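Local coordinates for protein cysteine synthase (Fusobacterium nucleatum subsp. nucleatum strain ATCC 25586, PDB 5XEM) that probably makes L-cysteine and acetate from O-acetyl-L-serine and hydrogen sulfide with the help of pyridoxal 5'-phosphate, at residues K35-N40 with K46-L51; A50-E55 with H156-A161. One frame throughout, in Å; residues are numbered along the deposited sequence.

In the fold
The two contacts show how one helix can serve a buried site and a surface from successive turns. Helix 46-60 enters both: its first turns meet the end of strand 31-36 and the 3-10 segment and loop after it in contact 1, and the following ones face helix 151-167 in contact 2, with Ala50 and Leu51 common to the two ranges. Contact 1 is buried, and its charges sit in a network of several partners, while Lys46 reaches the cofactor. Contact 2 lies nearer the surface and rests on one lysine-glutamate pair between helices. Their centres lie about 9 Å apart, and a probable hydrogen bond from Arg48 NH1 to Thr159 OG1, 3.0 Å long, ties them together.

Contact 1. Residues K35-N40 with K46-L51; sequences KLEGSN and KDRIAL. With PLP (pyridoxal-5'-phosphate), chain D.
Glu37 and Arg48 form a side-on, two-pronged salt bridge in the protein interior. Arg48 NE reaches Glu37 OE1 at 2.7 Å, almost straight (174°) and within the guanidinium plane, while NH2 meets Glu37 OE2 at 2.9 Å on its syn lone pair along a more bent path. The two flat groups are not coplanar: their planes are 31° apart. Arg48 runs extended from CG to NE, whereas Glu37 folds at chi2 (-73°), and the two side chains cross at about a right angle. Both carboxylate oxygens have a second partner, Thr45 for OE1 and Thr17 for OE2, so the group is fixed from several sides. Lys35 NZ lies 4.2 Å from Arg48 NH2, but Glu163 forms a salt bridge with both, and its negative charge should offset their proximity; Lys35 NZ is also hydrogen-bonded to Thr17 OG1. Farther along the loop, Asn40 CB packs against Asp47 OD2 at 3.3 Å; that oxygen also accepts the backbone N-H of Gly42. The side chain of Lys46 leaves the helix away from residues 35-40, and its NZ donates to PLP O2P at 2.8 Å and to Gln146. It is the predicted Schiff-base lysine, detached here while the cofactor carries lanthionine. A strand end leading through a short loop into a helix that carries the presumed cofactor lysine in its first turn is as expected for the cysteine synthase/cystathionine beta-synthase family.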
loop_
_atom_site.group_PDB
_atom_site.type_symbol
_atom_site.label_atom_id
_atom_site.label_comp_id
_atom_site.label_asym_id
_atom_site.label_seq_id
_atom_site.Cartn_x
_atom_site.Cartn_y
_atom_site.Cartn_z
ATOM N N LYS A 35 -8.015 -5.888 -11.114
ATOM C CA LYS A 35 -8.669 -5.218 -9.995
ATOM C C LYS A 35 -7.689 -5.267 -8.825
ATOM O O LYS A 35 -7.335 -6.355 -8.352
ATOM C CB LYS A 35 -9.988 -5.872 -9.651
ATOM C CG LYS A 35 -10.741 -5.046 -8.591
ATOM C CD LYS A 35 -12.221 -5.294 -8.561
ATOM C CE LYS A 35 -12.938 -4.531 -7.468
ATOM N NZ LYS A 35 -12.966 -3.051 -7.677
ATOM N N LEU A 36 -7.202 -4.100 -8.424
ATOM C CA LEU A 36 -6.057 -4.004 -7.501
ATOM C C LEU A 36 -6.509 -3.981 -6.053
ATOM O O LEU A 36 -6.703 -2.923 -5.477
ATOM C CB LEU A 36 -5.222 -2.784 -7.814
ATOM C CG LEU A 36 -4.546 -2.749 -9.206
ATOM C CD1 LEU A 36 -3.881 -1.371 -9.442
ATOM C CD2 LEU A 36 -3.556 -3.897 -9.345
ATOM N N GLU A 37 -6.703 -5.165 -5.467
ATOM C CA GLU A 37 -7.161 -5.238 -4.077
ATOM C C GLU A 37 -6.043 -4.880 -3.089
ATOM O O GLU A 37 -6.280 -4.685 -1.904
ATOM C CB GLU A 37 -7.755 -6.604 -3.774
ATOM C CG GLU A 37 -8.998 -6.869 -4.606
ATOM C CD GLU A 37 -10.171 -6.051 -4.110
ATOM O OE1 GLU A 37 -10.493 -6.165 -2.907
ATOM O OE2 GLU A 37 -10.766 -5.303 -4.915
ATOM N N GLY A 38 -4.825 -4.762 -3.594
ATOM C CA GLY A 38 -3.752 -4.184 -2.820
ATOM C C GLY A 38 -3.953 -2.722 -2.461
ATOM O O GLY A 38 -3.262 -2.220 -1.604
ATOM N N SER A 39 -4.897 -2.046 -3.114
ATOM C CA SER A 39 -5.228 -0.664 -2.796
ATOM C C SER A 39 -6.006 -0.548 -1.493
ATOM O O SER A 39 -6.100 0.551 -0.942
ATOM C CB SER A 39 -6.048 -0.030 -3.907
ATOM O OG SER A 39 -5.270 0.029 -5.098
ATOM N N ASN A 40 -6.596 -1.655 -1.018
ATOM C CA ASN A 40 -7.223 -1.670 0.304
ATOM C C ASN A 40 -6.221 -1.216 1.386
ATOM O O ASN A 40 -5.006 -1.408 1.233
ATOM C CB ASN A 40 -7.766 -3.064 0.649
ATOM C CG ASN A 40 -9.042 -3.409 -0.104
ATOM O OD1 ASN A 40 -9.060 -4.343 -0.907
ATOM N ND2 ASN A 40 -10.086 -2.653 0.120
ATOM N N LYS A 46 -8.698 -9.149 1.644
ATOM C CA LYS A 46 -9.208 -9.741 2.891
ATOM C C LYS A 46 -9.735 -8.706 3.858
ATOM O O LYS A 46 -10.589 -9.030 4.700
ATOM C CB LYS A 46 -8.174 -10.666 3.555
ATOM C CG LYS A 46 -7.751 -11.848 2.695
ATOM C CD LYS A 46 -8.945 -12.674 2.230
ATOM C CE LYS A 46 -8.566 -14.138 2.008
ATOM N NZ LYS A 46 -9.701 -15.104 2.062
ATOM N N ASP A 47 -9.345 -7.437 3.667
ATOM C CA ASP A 47 -9.961 -6.358 4.414
ATOM C C ASP A 47 -11.508 -6.451 4.268
ATOM O O ASP A 47 -12.260 -6.176 5.230
ATOM C CB ASP A 47 -9.557 -4.999 3.833
ATOM C CG ASP A 47 -8.164 -4.547 4.194
ATOM O OD1 ASP A 47 -7.384 -5.351 4.758
ATOM O OD2 ASP A 47 -7.851 -3.356 3.891
ATOM N N ARG A 48 -11.987 -6.767 3.060
ATOM C CA ARG A 48 -13.442 -6.834 2.807
ATOM C C ARG A 48 -14.126 -7.899 3.665
ATOM O O ARG A 48 -15.213 -7.651 4.243
ATOM C CB ARG A 48 -13.777 -7.128 1.348
ATOM C CG ARG A 48 -13.348 -6.080 0.358
ATOM C CD ARG A 48 -13.554 -6.579 -1.051
ATOM N NE ARG A 48 -13.035 -5.698 -2.080
ATOM C CZ ARG A 48 -13.700 -4.734 -2.716
ATOM N NH1 ARG A 48 -14.957 -4.416 -2.376
ATOM N NH2 ARG A 48 -13.092 -4.040 -3.648
ATOM N N ILE A 49 -13.503 -9.074 3.758
ATOM C CA ILE A 49 -14.082 -10.184 4.536
ATOM C C ILE A 49 -13.881 -10.011 6.030
ATOM O O ILE A 49 -14.771 -10.370 6.822
ATOM C CB ILE A 49 -13.661 -11.607 4.031
ATOM C CG1 ILE A 49 -12.263 -12.073 4.479
ATOM C CG2 ILE A 49 -13.875 -11.706 2.519
ATOM C CD1 ILE A 49 -12.064 -13.596 4.304
ATOM N N ALA A 50 -12.733 -9.451 6.429
ATOM C CA ALA A 50 -12.508 -9.107 7.823
ATOM C C ALA A 50 -13.611 -8.166 8.322
ATOM O O ALA A 50 -14.183 -8.376 9.388
ATOM C CB ALA A 50 -11.135 -8.468 8.001
ATOM N N LEU A 51 -13.885 -7.129 7.537
ATOM C CA LEU A 51 -14.902 -6.160 7.903
ATOM C C LEU A 51 -16.269 -6.813 7.983
ATOM O O LEU A 51 -16.978 -6.653 8.979
ATOM C CB LEU A 51 -14.968 -5.028 6.903
ATOM C CG LEU A 51 -15.941 -3.895 7.249
ATOM C CD1 LEU A 51 -15.615 -3.291 8.613
ATOM C CD2 LEU A 51 -15.935 -2.852 6.146
HETATM N N1 PLP D . -3.983 -14.531 -2.719
HETATM C C2 PLP D . -3.569 -14.152 -1.500
HETATM C C2A PLP D . -2.340 -13.253 -1.359
HETATM C C3 PLP D . -4.264 -14.550 -0.344
HETATM O O3 PLP D . -3.836 -14.141 0.877
HETATM C C4 PLP D . -5.390 -15.363 -0.455
HETATM C C4A PLP D . -6.167 -15.821 0.767
HETATM C C5 PLP D . -5.795 -15.735 -1.744
HETATM C C6 PLP D . -5.072 -15.293 -2.850
HETATM C C5A PLP D . -7.008 -16.603 -1.999
HETATM O O4P PLP D . -8.238 -15.844 -1.720
HETATM P P PLP D . -9.613 -16.549 -1.218
HETATM O O1P PLP D . -10.676 -15.600 -1.282
HETATM O O2P PLP D . -9.291 -17.037 0.109
HETATM O O3P PLP D . -9.758 -17.718 -2.126
#

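Contact 2. Residues A50-E55 with H156-A161; sequences ALKMIE and HYETTA
Lys52 sets CG anti to its own N (chi1 -168°) and stays extended as far as CE, where a turn at chi4 (72°) swings NZ aside to meet Glu158. The glutamate has CG anti to its carbonyl carbon and is stretched out beyond it, which carries the carboxylate away from helix 151-167 and toward helix 46-60. The two side chains cross at about a right angle. NZ donates to Glu158 OE1 at 3.1 Å, approaching on the syn side and 20° out of the carboxylate plane, while OE2 stays farther off at 3.8 Å from the same nitrogen. Lysine CE also lies beside OE1, at 3.5 Å, so the aliphatic end of the chain takes part in the approach. This salt bridge joins helix 46-60 to helix 151-167 near the surface of the fold type II PLP-enzyme architecture of this family, and the backbones keep their distance: the nearest CA atoms, those of Lys52 and His156, are 9.8 Å apart. Along helix 151-167 a wider pi-type turn spans residues 156-160, marked by Ala161 N bonding to His156 O. Across that turn, His156 ND1 and Thr160 OG1 share a hydrogen bond of 2.8 Å, which holds the imidazole by its edge. The ring packs on Ser184 and Thr188 of helix 183-195. Each charge also has a weak, long ion pair within its own helix, Lys52 with Glu56 and Glu158 with Lys154.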
loop_
_atom_site.group_PDB
_atom_site.type_symbol
_atom_site.label_atom_id
_atom_site.label_comp_id
_atom_site.label_asym_id
_atom_site.label_seq_id
_atom_site.Cartn_x
_atom_site.Cartn_y
_atom_site.Cartn_z
ATOM N N ALA A 50 -12.733 -9.451 6.429
ATOM C CA ALA A 50 -12.508 -9.107 7.823
ATOM C C ALA A 50 -13.611 -8.166 8.322
ATOM O O ALA A 50 -14.183 -8.376 9.388
ATOM C CB ALA A 50 -11.135 -8.468 8.001
ATOM N N LEU A 51 -13.885 -7.129 7.537
ATOM C CA LEU A 51 -14.902 -6.160 7.903
ATOM C C LEU A 51 -16.269 -6.813 7.983
ATOM O O LEU A 51 -16.978 -6.653 8.979
ATOM C CB LEU A 51 -14.968 -5.028 6.903
ATOM C CG LEU A 51 -15.941 -3.895 7.249
ATOM C CD1 LEU A 51 -15.615 -3.291 8.613
ATOM C CD2 LEU A 51 -15.935 -2.852 6.146
ATOM N N LYS A 52 -16.658 -7.533 6.945
ATOM C CA LYS A 52 -17.997 -8.095 6.965
ATOM C C LYS A 52 -18.177 -9.170 8.039
ATOM O O LYS A 52 -19.217 -9.193 8.717
ATOM C CB LYS A 52 -18.431 -8.620 5.609
ATOM C CG LYS A 52 -19.940 -8.919 5.618
ATOM C CD LYS A 52 -20.546 -9.187 4.262
ATOM C CE LYS A 52 -22.042 -9.457 4.347
ATOM N NZ LYS A 52 -22.841 -8.249 4.651
ATOM N N MET A 53 -17.190 -10.055 8.210
ATOM C CA MET A 53 -17.288 -11.072 9.263
ATOM C C MET A 53 -17.408 -10.428 10.632
ATOM O O MET A 53 -18.233 -10.872 11.473
ATOM C CB MET A 53 -16.113 -12.047 9.217
ATOM C CG MET A 53 -16.119 -12.922 7.983
ATOM S SD MET A 53 -14.887 -14.246 8.024
ATOM C CE MET A 53 -13.345 -13.314 8.038
ATOM N N ILE A 54 -16.629 -9.369 10.870
ATOM C CA ILE A 54 -16.677 -8.723 12.180
ATOM C C ILE A 54 -17.983 -7.962 12.366
ATOM O O ILE A 54 -18.646 -8.113 13.395
ATOM C CB ILE A 54 -15.467 -7.790 12.442
ATOM C CG1 ILE A 54 -14.191 -8.608 12.591
ATOM C CG2 ILE A 54 -15.701 -6.946 13.706
ATOM C CD1 ILE A 54 -14.211 -9.685 13.643
ATOM N N GLU A 55 -18.352 -7.161 11.371
ATOM C CA GLU A 55 -19.570 -6.350 11.473
ATOM C C GLU A 55 -20.823 -7.216 11.641
ATOM O O GLU A 55 -21.652 -6.919 12.514
ATOM C CB GLU A 55 -19.723 -5.430 10.298
ATOM C CG GLU A 55 -18.811 -4.225 10.367
ATOM C CD GLU A 55 -19.134 -3.228 9.284
ATOM O OE1 GLU A 55 -19.703 -3.577 8.224
ATOM O OE2 GLU A 55 -18.775 -2.060 9.500
ATOM N N HIS A 156 -17.818 -10.254 -1.161
ATOM C CA HIS A 156 -17.416 -10.100 -2.571
ATOM C C HIS A 156 -18.625 -10.077 -3.491
ATOM O O HIS A 156 -18.639 -9.378 -4.502
ATOM C CB HIS A 156 -16.490 -11.234 -2.969
ATOM C CG HIS A 156 -15.166 -11.229 -2.200
ATOM N ND1 HIS A 156 -14.234 -10.268 -2.373
ATOM C CD2 HIS A 156 -14.673 -12.091 -1.234
ATOM C CE1 HIS A 156 -13.178 -10.514 -1.547
ATOM N NE2 HIS A 156 -13.439 -11.654 -0.870
ATOM N N TYR A 157 -19.631 -10.869 -3.139
ATOM C CA TYR A 157 -20.917 -10.829 -3.869
ATOM C C TYR A 157 -21.512 -9.417 -3.840
ATOM O O TYR A 157 -22.010 -8.932 -4.868
ATOM C CB TYR A 157 -21.853 -11.838 -3.231
ATOM C CG TYR A 157 -23.254 -11.899 -3.783
ATOM C CD1 TYR A 157 -23.563 -12.756 -4.830
ATOM C CD2 TYR A 157 -24.291 -11.164 -3.190
ATOM C CE1 TYR A 157 -24.867 -12.851 -5.320
ATOM C CE2 TYR A 157 -25.592 -11.243 -3.672
ATOM C CZ TYR A 157 -25.870 -12.097 -4.731
ATOM O OH TYR A 157 -27.155 -12.202 -5.214
ATOM N N GLU A 158 -21.423 -8.770 -2.678
ATOM C CA GLU A 158 -21.998 -7.436 -2.424
ATOM C C GLU A 158 -21.202 -6.247 -2.900
ATOM O O GLU A 158 -21.792 -5.216 -3.236
ATOM C CB GLU A 158 -22.295 -7.270 -0.935
ATOM C CG GLU A 158 -23.426 -8.204 -0.513
ATOM C CD GLU A 158 -23.713 -8.182 0.964
ATOM O OE1 GLU A 158 -23.029 -7.447 1.708
ATOM O OE2 GLU A 158 -24.616 -8.929 1.390
ATOM N N THR A 159 -19.879 -6.347 -2.903
ATOM C CA THR A 159 -19.055 -5.167 -3.151
ATOM C C THR A 159 -18.154 -5.412 -4.323
ATOM O O THR A 159 -18.352 -4.785 -5.359
ATOM C CB THR A 159 -18.311 -4.719 -1.881
ATOM O OG1 THR A 159 -17.418 -5.755 -1.453
ATOM C CG2 THR A 159 -19.367 -4.424 -0.767
ATOM N N THR A 160 -17.245 -6.389 -4.218
ATOM C CA THR A 160 -16.246 -6.643 -5.285
ATOM C C THR A 160 -16.869 -6.779 -6.676
ATOM O O THR A 160 -16.466 -6.100 -7.661
ATOM C CB THR A 160 -15.434 -7.919 -4.956
ATOM O OG1 THR A 160 -14.964 -7.848 -3.609
ATOM C CG2 THR A 160 -14.218 -8.050 -5.878
ATOM N N ALA A 161 -17.844 -7.671 -6.776
ATOM C CA ALA A 161 -18.554 -7.910 -8.048
ATOM C C ALA A 161 -19.289 -6.675 -8.582
ATOM O O ALA A 161 -19.254 -6.417 -9.791
ATOM C CB ALA A 161 -19.532 -9.070 -7.924
#